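Local coordinates for protein inorganic pyrophosphatase (Helicobacter pylori, PDB 2BQX) that probably hydrolyses inorganic pyrophosphate to two phosphate ions with magnesium as cofactor, working as a homohexamer of the PPase family, at residues S126-T129 against L130-K134; E155-E158 against S159-V163. All coordinates share one frame; numbering follows the deposited sequence.

Contact 1. Residues S126-T129 against L130-K134; sequences SKHT and LDKIK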
# COMPACT_ATOMS: atom_id res chain seq x y z
N SER A 126 -15.47 -21.24 -2.43
CA SER A 126 -14.92 -21.74 -3.68
C SER A 126 -13.78 -22.73 -3.47
O SER A 126 -13.04 -22.65 -2.48
CB SER A 126 -14.43 -20.59 -4.56
OG SER A 126 -13.18 -20.11 -4.11
N LYS A 127 -13.65 -23.65 -4.41
CA LYS A 127 -12.61 -24.66 -4.39
C LYS A 127 -11.24 -24.00 -4.36
O LYS A 127 -10.32 -24.48 -3.69
CB LYS A 127 -12.73 -25.52 -5.65
CG LYS A 127 -11.56 -26.45 -5.91
CD LYS A 127 -11.42 -27.49 -4.83
CE LYS A 127 -10.39 -28.54 -5.22
NZ LYS A 127 -10.11 -29.47 -4.10
N HIS A 128 -11.12 -22.90 -5.08
CA HIS A 128 -9.87 -22.16 -5.17
C HIS A 128 -9.45 -21.58 -3.82
O HIS A 128 -8.28 -21.65 -3.45
CB HIS A 128 -10.02 -21.04 -6.21
CG HIS A 128 -8.74 -20.35 -6.56
ND1 HIS A 128 -8.28 -19.24 -5.87
CD2 HIS A 128 -7.83 -20.59 -7.53
CE1 HIS A 128 -7.15 -18.83 -6.41
NE2 HIS A 128 -6.85 -19.64 -7.42
N THR A 129 -10.41 -21.01 -3.09
CA THR A 129 -10.11 -20.42 -1.79
C THR A 129 -9.70 -21.48 -0.77
O THR A 129 -8.77 -21.27 0.01
CB THR A 129 -11.32 -19.65 -1.25
OG1 THR A 129 -11.73 -18.67 -2.21
CG2 THR A 129 -10.96 -18.94 0.05
N LEU A 130 -10.41 -22.60 -0.78
CA LEU A 130 -10.12 -23.70 0.14
C LEU A 130 -8.73 -24.27 -0.14
O LEU A 130 -7.95 -24.50 0.79
CB LEU A 130 -11.18 -24.79 0.01
CG LEU A 130 -12.32 -24.79 1.03
CD1 LEU A 130 -12.79 -23.38 1.31
CD2 LEU A 130 -13.46 -25.66 0.52
N ASP A 131 -8.41 -24.48 -1.41
CA ASP A 131 -7.11 -25.02 -1.78
C ASP A 131 -5.99 -24.05 -1.39
O ASP A 131 -4.93 -24.48 -0.95
CB ASP A 131 -7.03 -25.28 -3.29
CG ASP A 131 -7.94 -26.41 -3.74
OD1 ASP A 131 -8.29 -27.27 -2.91
OD2 ASP A 131 -8.28 -26.44 -4.94
N LYS A 132 -6.23 -22.75 -1.57
CA LYS A 132 -5.21 -21.76 -1.23
C LYS A 132 -4.93 -21.78 0.27
O LYS A 132 -3.78 -21.71 0.70
CB LYS A 132 -5.66 -20.35 -1.65
CG LYS A 132 -4.67 -19.24 -1.24
CD LYS A 132 -5.16 -17.83 -1.59
CE LYS A 132 -5.18 -17.57 -3.09
NZ LYS A 132 -5.58 -16.16 -3.42
N ILE A 133 -5.99 -21.86 1.06
CA ILE A 133 -5.82 -21.89 2.51
C ILE A 133 -5.08 -23.15 2.95
O ILE A 133 -4.16 -23.09 3.78
CB ILE A 133 -7.18 -21.81 3.22
CG1 ILE A 133 -7.78 -20.42 3.01
CG2 ILE A 133 -7.02 -22.15 4.70
CD1 ILE A 133 -9.16 -20.24 3.57
N LYS A 134 -5.49 -24.28 2.40
CA LYS A 134 -4.86 -25.56 2.74
C LYS A 134 -3.38 -25.58 2.37
O LYS A 134 -2.54 -26.02 3.15
CB LYS A 134 -5.60 -26.71 2.03
CG LYS A 134 -4.90 -28.06 2.12
CD LYS A 134 -5.89 -29.22 1.98
CE LYS A 134 -6.62 -29.20 0.65
NZ LYS A 134 -7.67 -30.27 0.57
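Lys127 reaches along the helix to Asp131, four residues on, and nearly every atom of its side chain meets the same carboxylate. CB sets out away from the next turn, but CG stands anti to the backbone N (chi1 169°) and a bend at chi2 swings the chain back. CG and CD then pass OD2 of Asp131, CE comes to 3.0 Å from that OD2, and NZ ends 3.1 Å from Asp131 OD1 in a salt bridge that uses the syn lone pair. A lysine suits this place because its long, flexible chain lets the ammonium reach an acid one helical turn on, where the i to i+4 spacing puts both on the same side of the helix. The pair links the first turn of helix 127-139 to the second, with Ser126 at the N-cap; Ser126 OG shares a hydrogen bond of 2.8 Å with Thr129 OG1. Four successive i to i+4 backbone bonds wind the opening turns, from Leu130 N to Ser126 O (3.1 Å) through to Ile133 N and Thr129 O (3.0 Å). On another side of the helix the His128 ring meets Lys132 obliquely: the carbon next to the ammonium, CE, approaches ring atom CE1 at a van der Waals distance of 4.1 Å. The side chains of Thr129 and Ile133 lean alongside each other, CG2 of Thr129 4.2 Å from CD1 of Ile133. Leu130 and buried Ile133, both apolar, pack on Phe154 of strand 149-156, whereas Asp131 and Lys132 touch Leu143 and Tyr45 of a second subunit, and His128 packs on Thr115 of a third.

Contact 2. Residues E155-E158 against S159-V163; sequences ENKE and SAIKV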
# COMPACT_ATOMS: atom_id res chain seq x y z
N GLU A 155 -13.98 -29.60 7.38
CA GLU A 155 -15.22 -30.23 7.81
C GLU A 155 -16.25 -29.11 7.86
O GLU A 155 -15.89 -27.94 7.94
CB GLU A 155 -15.05 -30.89 9.18
CG GLU A 155 -13.92 -31.91 9.20
CD GLU A 155 -14.09 -32.97 10.26
OE1 GLU A 155 -14.53 -32.63 11.38
OE2 GLU A 155 -13.76 -34.14 9.98
N ASN A 156 -17.53 -29.47 7.82
CA ASN A 156 -18.59 -28.47 7.80
C ASN A 156 -18.89 -27.73 9.10
O ASN A 156 -18.27 -27.97 10.14
CB ASN A 156 -19.89 -29.08 7.26
CG ASN A 156 -20.37 -30.25 8.09
OD1 ASN A 156 -20.11 -30.34 9.29
ND2 ASN A 156 -21.11 -31.15 7.45
N LYS A 157 -19.85 -26.81 9.02
CA LYS A 157 -20.25 -25.99 10.16
C LYS A 157 -20.69 -26.83 11.36
O LYS A 157 -20.39 -26.48 12.51
CB LYS A 157 -21.38 -25.05 9.73
CG LYS A 157 -21.83 -24.08 10.81
CD LYS A 157 -23.05 -23.29 10.34
CE LYS A 157 -23.47 -22.30 11.40
NZ LYS A 157 -24.73 -21.58 11.05
N GLU A 158 -21.40 -27.92 11.11
CA GLU A 158 -21.86 -28.78 12.20
C GLU A 158 -20.65 -29.27 13.00
O GLU A 158 -20.68 -29.30 14.23
CB GLU A 158 -22.64 -29.97 11.63
CG GLU A 158 -23.11 -30.96 12.68
CD GLU A 158 -24.04 -32.01 12.10
OE1 GLU A 158 -24.39 -32.96 12.83
OE2 GLU A 158 -24.43 -31.88 10.92
N SER A 159 -19.58 -29.64 12.29
CA SER A 159 -18.37 -30.12 12.94
C SER A 159 -17.66 -28.99 13.68
O SER A 159 -17.15 -29.18 14.79
CB SER A 159 -17.41 -30.72 11.91
OG SER A 159 -16.20 -31.14 12.53
N ALA A 160 -17.63 -27.81 13.07
CA ALA A 160 -16.99 -26.66 13.68
C ALA A 160 -17.65 -26.29 15.00
O ALA A 160 -16.98 -25.93 15.96
CB ALA A 160 -17.03 -25.47 12.71
N ILE A 161 -18.98 -26.37 15.04
CA ILE A 161 -19.74 -26.05 16.24
C ILE A 161 -19.34 -26.99 17.37
O ILE A 161 -19.21 -26.58 18.52
CB ILE A 161 -21.26 -26.14 15.98
CG1 ILE A 161 -21.68 -24.99 15.05
CG2 ILE A 161 -22.04 -26.07 17.30
CD1 ILE A 161 -23.07 -25.12 14.49
N LYS A 162 -19.14 -28.26 17.04
CA LYS A 162 -18.73 -29.25 18.03
C LYS A 162 -17.37 -28.88 18.61
O LYS A 162 -17.16 -28.96 19.81
CB LYS A 162 -18.68 -30.64 17.40
CG LYS A 162 -20.05 -31.23 17.12
CD LYS A 162 -19.95 -32.61 16.49
CE LYS A 162 -21.31 -33.27 16.41
NZ LYS A 162 -22.28 -32.46 15.61
N VAL A 163 -16.47 -28.47 17.73
CA VAL A 163 -15.12 -28.07 18.13
C VAL A 163 -15.19 -26.88 19.07
O VAL A 163 -14.52 -26.84 20.10
CB VAL A 163 -14.27 -27.70 16.89
CG1 VAL A 163 -12.91 -27.16 17.31
CG2 VAL A 163 -14.10 -28.94 16.01
O HOH W 1 -22.88 -29.58 15.49
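The start of helix 157-171, where strand 149-156 gives way to it, is closed by an N-cap: Asn156 takes the cap position, and its OD1 accepts a hydrogen bond from Ser159 N at 3.1 Å. The N-H points at the oxygen with an angle of 154° and approaches almost in line with the amide C=O. The first torsion of Asn156 (chi1 59°) tucks the short amide over the backbone, bringing OD1 to the first turn; asparagine suits the cap because its oxygen can replace the carbonyl that a preceding turn would have supplied. Regular helix bonding begins at the same residue, Ala160 N donating to Asn156 O over 3.0 Å, and Ile161 N follows to Lys157 O. Just before the cap, Glu155 turns OE1 to Ser159, its CB lying against the serine as well. The hydroxyl OG of Ser159 donates to Glu155 OE1 over a very short 2.5 Å, meeting that oxygen on its anti side and somewhat out of the carboxylate plane. Further along, Glu158 and Lys162 run side by side. Their ionic link is long, 3.5 Å from OE1 to NZ, and a water adds a second connection by donating to the backbone O of Glu158 and accepting from Lys162 NZ at 2.9 Å. Lys157 extends fully, brushing Ile161 CD1 with its CG before its NZ forms a salt bridge with Asp13, while its backbone N is bonded to Asp121. Small, buried Ala160 fits against Leu88 of strand 83-96. With Glu155 and Glu158 both near the amino end of the helix, their negative charges would probably interact favourably with its dipole, adding to the specific bond made by the asparagine cap.

How the contacts relate
Both contacts are local, surface arrangements at the start of a helix, each with one buried residue facing inward: Ile133 in contact 1 and Ala160 in contact 2. Their centres lie about 18 Å apart and they do not touch. Strand 149-156 connects them, since Phe154 receives side chains of helix 127-139 and the strand itself runs into helix 157-171. At the cap of contact 1 the serine hydroxyl shares a bond with a threonine hydroxyl; at that of contact 2 the asparagine oxygen takes a backbone N-H. Residues of contact 1 also pack on two other subunits, whereas contact 2 meets no other chain of the hexamer, and a water ties its lysine to the backbone as well.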